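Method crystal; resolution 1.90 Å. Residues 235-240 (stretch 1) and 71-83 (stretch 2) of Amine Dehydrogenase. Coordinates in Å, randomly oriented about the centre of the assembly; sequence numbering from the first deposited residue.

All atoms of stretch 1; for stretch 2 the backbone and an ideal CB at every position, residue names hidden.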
# COMPACT_ATOMS: atom_id res chain seq x y z
N GLY A 235 17.33 0.39 26.61
CA GLY A 235 18.44 1.25 26.96
C GLY A 235 18.81 2.38 26.02
O GLY A 235 19.69 3.17 26.35
N TYR A 236 18.16 2.47 24.86
CA TYR A 236 18.46 3.55 23.91
C TYR A 236 17.27 4.03 23.10
O TYR A 236 17.26 5.18 22.66
CB TYR A 236 19.61 3.15 22.97
CG TYR A 236 19.24 2.20 21.84
CD1 TYR A 236 19.14 2.65 20.53
CD2 TYR A 236 18.99 0.85 22.10
CE1 TYR A 236 18.81 1.79 19.49
CE2 TYR A 236 18.66 -0.03 21.07
CZ TYR A 236 18.58 0.45 19.77
OH TYR A 236 18.29 -0.43 18.75
N GLU A 237 16.26 3.18 22.91
CA GLU A 237 15.07 3.54 22.14
C GLU A 237 14.11 4.45 22.89
O GLU A 237 13.20 4.00 23.58
CB GLU A 237 14.35 2.30 21.62
CG GLU A 237 15.08 1.56 20.50
CD GLU A 237 15.06 2.29 19.15
OE1 GLU A 237 14.64 3.46 19.08
OE2 GLU A 237 15.47 1.67 18.15
N TRP A 238 14.31 5.75 22.68
CA TRP A 238 13.52 6.79 23.31
C TRP A 238 12.22 7.08 22.57
O TRP A 238 12.22 7.40 21.38
CB TRP A 238 14.37 8.06 23.39
CG TRP A 238 13.66 9.28 23.87
CD1 TRP A 238 12.87 10.12 23.13
CD2 TRP A 238 13.73 9.85 25.18
NE1 TRP A 238 12.45 11.18 23.90
CE2 TRP A 238 12.97 11.04 25.16
CE3 TRP A 238 14.37 9.48 26.37
CZ2 TRP A 238 12.83 11.87 26.29
CZ3 TRP A 238 14.24 10.30 27.49
CH2 TRP A 238 13.47 11.48 27.44
N ARG A 239 11.10 6.97 23.28
CA ARG A 239 9.79 7.24 22.72
C ARG A 239 9.10 8.25 23.62
O ARG A 239 8.85 7.98 24.78
CB ARG A 239 8.95 5.96 22.65
CG ARG A 239 9.49 4.94 21.68
CD ARG A 239 9.49 5.46 20.26
NE ARG A 239 10.05 4.48 19.34
CZ ARG A 239 11.35 4.22 19.23
NH1 ARG A 239 12.22 4.89 19.95
NH2 ARG A 239 11.76 3.27 18.42
N GLY A 240 8.78 9.41 23.07
CA GLY A 240 8.14 10.42 23.89
C GLY A 240 6.98 11.13 23.23
O GLY A 240 6.73 10.99 22.04
N UNK A 71 20.09 -4.47 18.75
CA UNK A 71 21.21 -3.64 19.17
C UNK A 71 21.12 -2.38 18.29
O UNK A 71 20.49 -2.39 17.24
CB UNK A 71 22.55 -4.36 19.03
N UNK A 72 21.72 -1.26 18.74
CA UNK A 72 21.67 -0.04 17.95
C UNK A 72 22.14 -0.24 16.50
O UNK A 72 21.45 0.16 15.57
CB UNK A 72 22.52 1.04 18.62
N UNK A 73 23.26 -0.92 16.33
CA UNK A 73 23.82 -1.17 15.00
C UNK A 73 22.95 -2.05 14.12
O UNK A 73 23.17 -2.13 12.91
CB UNK A 73 25.20 -1.82 15.14
N UNK A 74 21.97 -2.73 14.71
CA UNK A 74 21.08 -3.58 13.92
C UNK A 74 19.93 -2.76 13.33
O UNK A 74 19.13 -3.28 12.55
CB UNK A 74 20.53 -4.72 14.78
N UNK A 75 19.84 -1.50 13.73
CA UNK A 75 18.82 -0.59 13.21
C UNK A 75 19.44 0.41 12.22
O UNK A 75 18.73 1.17 11.57
CB UNK A 75 18.14 0.15 14.36
N UNK A 76 20.77 0.42 12.14
CA UNK A 76 21.51 1.32 11.24
C UNK A 76 21.00 1.30 9.80
O UNK A 76 21.01 0.26 9.14
CB UNK A 76 22.99 0.95 11.25
N UNK A 77 20.57 2.46 9.33
CA UNK A 77 20.08 2.57 7.96
C UNK A 77 18.59 2.34 7.74
O UNK A 77 18.09 2.62 6.65
CB UNK A 77 20.85 1.57 7.09
N UNK A 78 17.89 1.83 8.74
CA UNK A 78 16.45 1.59 8.60
C UNK A 78 15.62 2.28 9.69
O UNK A 78 14.44 1.97 9.87
CB UNK A 78 16.17 0.09 8.63
N UNK A 79 16.22 3.27 10.35
CA UNK A 79 15.53 3.99 11.40
C UNK A 79 14.43 4.92 10.89
O UNK A 79 13.55 5.32 11.65
CB UNK A 79 16.55 4.80 12.21
N UNK A 80 14.46 5.23 9.59
CA UNK A 80 13.45 6.09 8.97
C UNK A 80 12.04 5.53 9.11
O UNK A 80 11.07 6.29 9.08
CB UNK A 80 13.77 6.29 7.49
N UNK A 81 11.92 4.21 9.24
CA UNK A 81 10.63 3.55 9.39
C UNK A 81 9.97 3.90 10.73
O UNK A 81 8.79 4.22 10.77
CB UNK A 81 10.80 2.03 9.27
N UNK A 82 10.76 3.84 11.80
CA UNK A 82 10.26 4.18 13.14
C UNK A 82 10.05 5.69 13.24
O UNK A 82 9.18 6.15 13.97
CB UNK A 82 11.23 3.70 14.22
N UNK A 83 10.85 6.43 12.48
CA UNK A 83 10.78 7.89 12.45
C UNK A 83 9.68 8.39 11.53
O UNK A 83 9.51 9.59 11.35
CB UNK A 83 12.12 8.47 12.01

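At position 71 the CA-to-CB bond points away from stretch 1, so the contact asks little of the side chain and many types would do. The residue is A71, which contributes its backbone: its carbonyl O lies 3.3 Å from Y236 OH and accepts a backbone hydrogen bond from the amide of 74.

Position 72 has a phi of -53°, within reach of proline, and its ideal CB lies 3.9 Å from Y236 CE1, beside the Y236 ring. A compact apolar group, aliphatic or cyclic, would suit. The deposited P72 sets its CG 3.6 Å from the centroid of the Y236 ring, only 3° off the normal, a CH-pi contact over the face in which an aliphatic C-H packs against the pi cloud.

Position 73 points away and tolerates almost anything, small polar residues included; it is S73. Position 74 points sideways with nothing of stretch 1 near its CB, so the choice is again wide. E74 turns back on its own stretch, where its OE1 accepts a hydrogen bond from A71 N at 2.8 Å.

Position 75 points toward stretch 1, its ideal CB 4.4 Å from Y236 OH and 4.9 Å from E237 OE2. A small side chain fits, and serine, threonine, alanine or valine are all plausible. T75 places CG2 3.6 Å from Y236 OH, while its OG1 donates to P72 O at 2.7 Å.

Positions 76 to 78 lie out of reach. The type II turn from 75 to 78 leaves 76 permissive (D76), but at 77, with phi 91°, a CB would jam against the preceding carbonyl O, which calls for glycine: G77. Position 78 closes the turn, out of reach of stretch 1, so this contact leaves its choice open; it is V78.

At 79 the CB points sideways and touches nothing, yet the carboxylate of E237 lies beyond it. A long cationic side chain, lysine or arginine, could reach that charge. R79 does so with two nitrogens: NH1 donates to E237 OE2 and NH2 to E237 OE1, each at 2.9 Å, forming a two-pronged salt bridge. NH1 also donates to T75 OG1 at 3.1 Å, helping to hold the guanidinium in place.

Positions 80 and 81 face no part of stretch 1 and are open in choice; they are Y80 and A81.

Position 82 points toward stretch 1, with its ideal CB 4.3 Å from R239 NH2. A flexible apolar chain or a polar acceptor would be reasonable. M82 brings SD to 3.4 Å from R239 NH2, at the edge of the guanidinium, and to 3.8 Å from E237 OE2; its long, unbranched chain suits the place by carrying the polarizable sulfur up to that edge.

Position 83 is out of reach and unconstrained by this contact; it is E83.

Stretch 2 (71-83) APSETDGVRYAME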
# COMPACT_ATOMS: atom_id res chain seq x y z
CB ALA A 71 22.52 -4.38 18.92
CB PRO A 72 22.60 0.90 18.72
CG PRO A 72 22.37 0.47 20.13
CD PRO A 72 22.42 -1.03 20.02
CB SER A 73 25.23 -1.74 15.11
OG SER A 73 25.22 -2.99 15.76
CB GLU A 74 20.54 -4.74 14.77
CG GLU A 74 21.62 -5.72 15.22
CD GLU A 74 21.07 -6.87 16.05
OE1 GLU A 74 20.21 -6.62 16.92
OE2 GLU A 74 21.48 -8.01 15.82
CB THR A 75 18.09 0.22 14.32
OG1 THR A 75 19.02 1.07 14.99
CG2 THR A 75 17.42 -0.71 15.31
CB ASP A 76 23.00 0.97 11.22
CG ASP A 76 23.75 1.50 12.44
OD1 ASP A 76 23.13 2.16 13.31
OD2 ASP A 76 24.97 1.26 12.51
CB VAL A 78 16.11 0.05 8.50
CG1 VAL A 78 16.48 -0.49 7.14
CG2 VAL A 78 16.82 -0.74 9.58
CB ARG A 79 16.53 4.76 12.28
CG ARG A 79 17.51 3.85 13.03
CD ARG A 79 18.26 4.59 14.13
NE ARG A 79 17.35 5.14 15.13
CZ ARG A 79 16.83 4.45 16.14
NH1 ARG A 79 17.16 3.18 16.31
NH2 ARG A 79 15.94 5.00 16.94
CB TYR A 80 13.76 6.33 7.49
CG TYR A 80 13.85 5.07 6.64
CD1 TYR A 80 15.08 4.47 6.39
CD2 TYR A 80 12.70 4.48 6.09
CE1 TYR A 80 15.18 3.31 5.62
CE2 TYR A 80 12.79 3.31 5.31
CZ TYR A 80 14.03 2.74 5.09
OH TYR A 80 14.15 1.58 4.35
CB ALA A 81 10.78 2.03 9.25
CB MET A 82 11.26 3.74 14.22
CG MET A 82 11.47 2.24 14.33
SD MET A 82 12.73 1.78 15.54
CE MET A 82 14.20 2.03 14.57
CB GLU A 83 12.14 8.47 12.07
CG GLU A 83 13.22 8.18 13.12
CD GLU A 83 14.62 8.54 12.67
OE1 GLU A 83 14.81 8.84 11.47
OE2 GLU A 83 15.55 8.49 13.49
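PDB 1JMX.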